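Local atomic coordinates of mannose-specific lectin 3 chain 2 (Crocus vernus, PDB entry 3MEZ), a protein that probably binds mannose as one of the two kinds of bulb-type lectin chain that pair and assemble into a heterotetramer. Residues N35-K40 with T44-E49. Numbering follows the deposited sequence.
Unlike the reference sequence in segment 44-49: Val47 (reference Ser).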
loop_
_atom_site.group_PDB
_atom_site.type_symbol
_atom_site.label_atom_id
_atom_site.label_comp_id
_atom_site.label_asym_id
_atom_site.label_seq_id
_atom_site.Cartn_x
_atom_site.Cartn_y
_atom_site.Cartn_z
ATOM N N ASN B 35 -0.928 1.657 18.873
ATOM C CA ASN B 35 0.134 0.852 19.452
ATOM C C ASN B 35 0.716 -0.143 18.450
ATOM O O ASN B 35 0.000 -0.865 17.817
ATOM C CB ASN B 35 -0.366 0.132 20.720
ATOM C CG ASN B 35 0.759 -0.272 21.678
ATOM O OD1 ASN B 35 1.857 0.168 21.564
ATOM N ND2 ASN B 35 0.449 -1.119 22.618
ATOM N N LEU B 36 2.028 -0.162 18.352
ATOM C CA LEU B 36 2.737 -1.085 17.495
ATOM C C LEU B 36 3.199 -2.219 18.357
ATOM O O LEU B 36 3.960 -2.023 19.238
ATOM C CB LEU B 36 3.970 -0.419 16.946
ATOM C CG LEU B 36 4.598 -0.725 15.594
ATOM C CD1 LEU B 36 6.071 -0.685 15.600
ATOM C CD2 LEU B 36 4.057 -1.921 14.864
ATOM N N VAL B 37 2.731 -3.403 18.084
ATOM C CA VAL B 37 2.949 -4.504 18.977
ATOM C C VAL B 37 3.564 -5.725 18.320
ATOM O O VAL B 37 3.108 -6.178 17.329
ATOM C CB VAL B 37 1.637 -4.921 19.665
ATOM C CG1 VAL B 37 1.859 -6.051 20.639
ATOM C CG2 VAL B 37 1.023 -3.759 20.358
ATOM N N LEU B 38 4.582 -6.275 18.934
ATOM C CA LEU B 38 5.156 -7.482 18.458
ATOM C C LEU B 38 4.840 -8.632 19.412
ATOM O O LEU B 38 5.214 -8.619 20.536
ATOM C CB LEU B 38 6.624 -7.250 18.286
ATOM C CG LEU B 38 7.601 -8.360 18.119
ATOM C CD1 LEU B 38 6.945 -9.592 17.722
ATOM C CD2 LEU B 38 8.638 -7.993 17.188
ATOM N N THR B 39 4.129 -9.623 18.919
ATOM C CA THR B 39 3.651 -10.692 19.754
ATOM C C THR B 39 3.948 -12.074 19.238
ATOM O O THR B 39 4.136 -12.256 18.095
ATOM C CB THR B 39 2.183 -10.635 19.942
ATOM O OG1 THR B 39 1.557 -10.616 18.683
ATOM C CG2 THR B 39 1.813 -9.446 20.679
ATOM N N LYS B 40 3.921 -13.028 20.155
ATOM C CA LYS B 40 4.178 -14.415 19.904
ATOM C C LYS B 40 3.019 -15.272 20.367
ATOM O O LYS B 40 2.482 -15.064 21.439
ATOM C CB LYS B 40 5.482 -14.829 20.572
ATOM C CG LYS B 40 6.028 -16.156 20.157
ATOM C CD LYS B 40 6.942 -16.718 21.180
ATOM C CE LYS B 40 7.695 -17.917 20.697
ATOM N NZ LYS B 40 6.887 -19.120 20.537
ATOM N N THR B 44 -0.947 -13.320 21.830
ATOM C CA THR B 44 -0.984 -13.116 23.251
ATOM C C THR B 44 0.210 -12.565 24.001
ATOM O O THR B 44 0.109 -11.555 24.609
ATOM C CB THR B 44 -1.534 -14.360 23.922
ATOM O OG1 THR B 44 -0.660 -15.452 23.688
ATOM C CG2 THR B 44 -2.859 -14.669 23.331
ATOM N N ASN B 45 1.339 -13.219 23.950
ATOM C CA ASN B 45 2.482 -12.770 24.708
ATOM C C ASN B 45 3.132 -11.629 23.959
ATOM O O ASN B 45 3.634 -11.818 22.899
ATOM C CB ASN B 45 3.431 -13.961 24.798
ATOM C CG ASN B 45 4.688 -13.704 25.602
ATOM O OD1 ASN B 45 5.629 -14.465 25.512
ATOM N ND2 ASN B 45 4.706 -12.663 26.376
ATOM N N ILE B 46 3.151 -10.453 24.543
ATOM C CA ILE B 46 3.725 -9.304 23.913
ATOM C C ILE B 46 5.213 -9.275 24.109
ATOM O O ILE B 46 5.663 -9.147 25.197
ATOM C CB ILE B 46 3.179 -8.072 24.588
ATOM C CG1 ILE B 46 1.677 -7.955 24.348
ATOM C CG2 ILE B 46 3.911 -6.862 24.141
ATOM C CD1 ILE B 46 1.206 -6.633 24.373
ATOM N N VAL B 47 5.973 -9.489 23.059
ATOM C CA VAL B 47 7.425 -9.324 23.082
ATOM C C VAL B 47 7.972 -7.896 23.188
ATOM O O VAL B 47 8.958 -7.663 23.831
ATOM C CB VAL B 47 8.140 -10.090 21.975
ATOM C CG1 VAL B 47 9.598 -9.827 22.033
ATOM C CG2 VAL B 47 7.917 -11.548 22.118
ATOM N N TRP B 48 7.349 -6.974 22.481
ATOM C CA TRP B 48 7.726 -5.576 22.455
ATOM C C TRP B 48 6.516 -4.776 22.051
ATOM O O TRP B 48 5.691 -5.278 21.342
ATOM C CB TRP B 48 8.819 -5.369 21.429
ATOM C CG TRP B 48 9.324 -4.027 21.274
ATOM C CD1 TRP B 48 10.369 -3.498 21.904
ATOM C CD2 TRP B 48 8.846 -3.021 20.390
ATOM N NE1 TRP B 48 10.573 -2.236 21.504
ATOM C CE2 TRP B 48 9.646 -1.913 20.567
ATOM C CE3 TRP B 48 7.805 -2.950 19.481
ATOM C CZ2 TRP B 48 9.446 -0.747 19.874
ATOM C CZ3 TRP B 48 7.605 -1.808 18.804
ATOM C CH2 TRP B 48 8.410 -0.719 18.994
ATOM N N GLU B 49 6.441 -3.545 22.514
ATOM C CA GLU B 49 5.413 -2.621 22.101
ATOM C C GLU B 49 5.913 -1.182 22.136
ATOM O O GLU B 49 6.799 -0.855 22.863
ATOM C CB GLU B 49 4.170 -2.797 22.944
ATOM C CG GLU B 49 4.271 -2.257 24.304
ATOM C CD GLU B 49 3.018 -2.437 25.080
ATOM O OE1 GLU B 49 2.076 -1.728 24.826
ATOM O OE2 GLU B 49 2.974 -3.295 25.950
#
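Leu38 O accepts from two successive amides of the facing strand, those of Val47 and Trp48, and so provides a worked example of how an antiparallel hairpin absorbs an extra residue. The bond from Val47 N, 2.8 Å to Leu38 O, is bent to 126° and weak; that from Trp48 N is straighter, though long and weak. Leu38 N returns a bond to Trp48 O at 2.8 Å; nearer the turn Lys40 N donates to Asn45 O at 3.0 Å, with only a weak bond coming back from Asn45 N to Lys40 O. Val37 with Glu49 and Thr39 with Ile46 form the non-hydrogen-bonded pairs.

With CG of Trp48 opposite its own amide nitrogen (chi1 -180°) and the indole turned roughly crosswise by chi2, the six-membered ring reaches toward the open end of the hairpin, where CZ3 meets Leu36 CD1 at 3.7 Å. On the other face, Val37 CG1 packs against Ile46 CD1 at 3.8 Å, the two side chains crossing at about a right angle, while Thr39 CG2 touches Ile46 CG1. Also at the open end, Asn35 ND2 donates to Glu49 OE1 at 2.8 Å, on the anti side and 35° out of the carboxylate plane. The Asn35 amide is held from its other end as well, since OD1 accepts from Thr52 N and is hydrogen-bonded to Ser50 OG.

Strand 26-30 borders the inner strand, with Leu28 against Leu36 and Leu38, and Asp25 forms a salt bridge with Lys40 NZ. Trp48 also meets Trp105 of the chain 1 subunit edge-to-face, so the bulged outer strand takes part in the heteromeric interface. Val47 and Trp48 opposite Leu38 constitute a classic beta bulge, here in a hairpin at the margin of a four-stranded antiparallel sheet of the beta-prism II fold of bulb-type lectins.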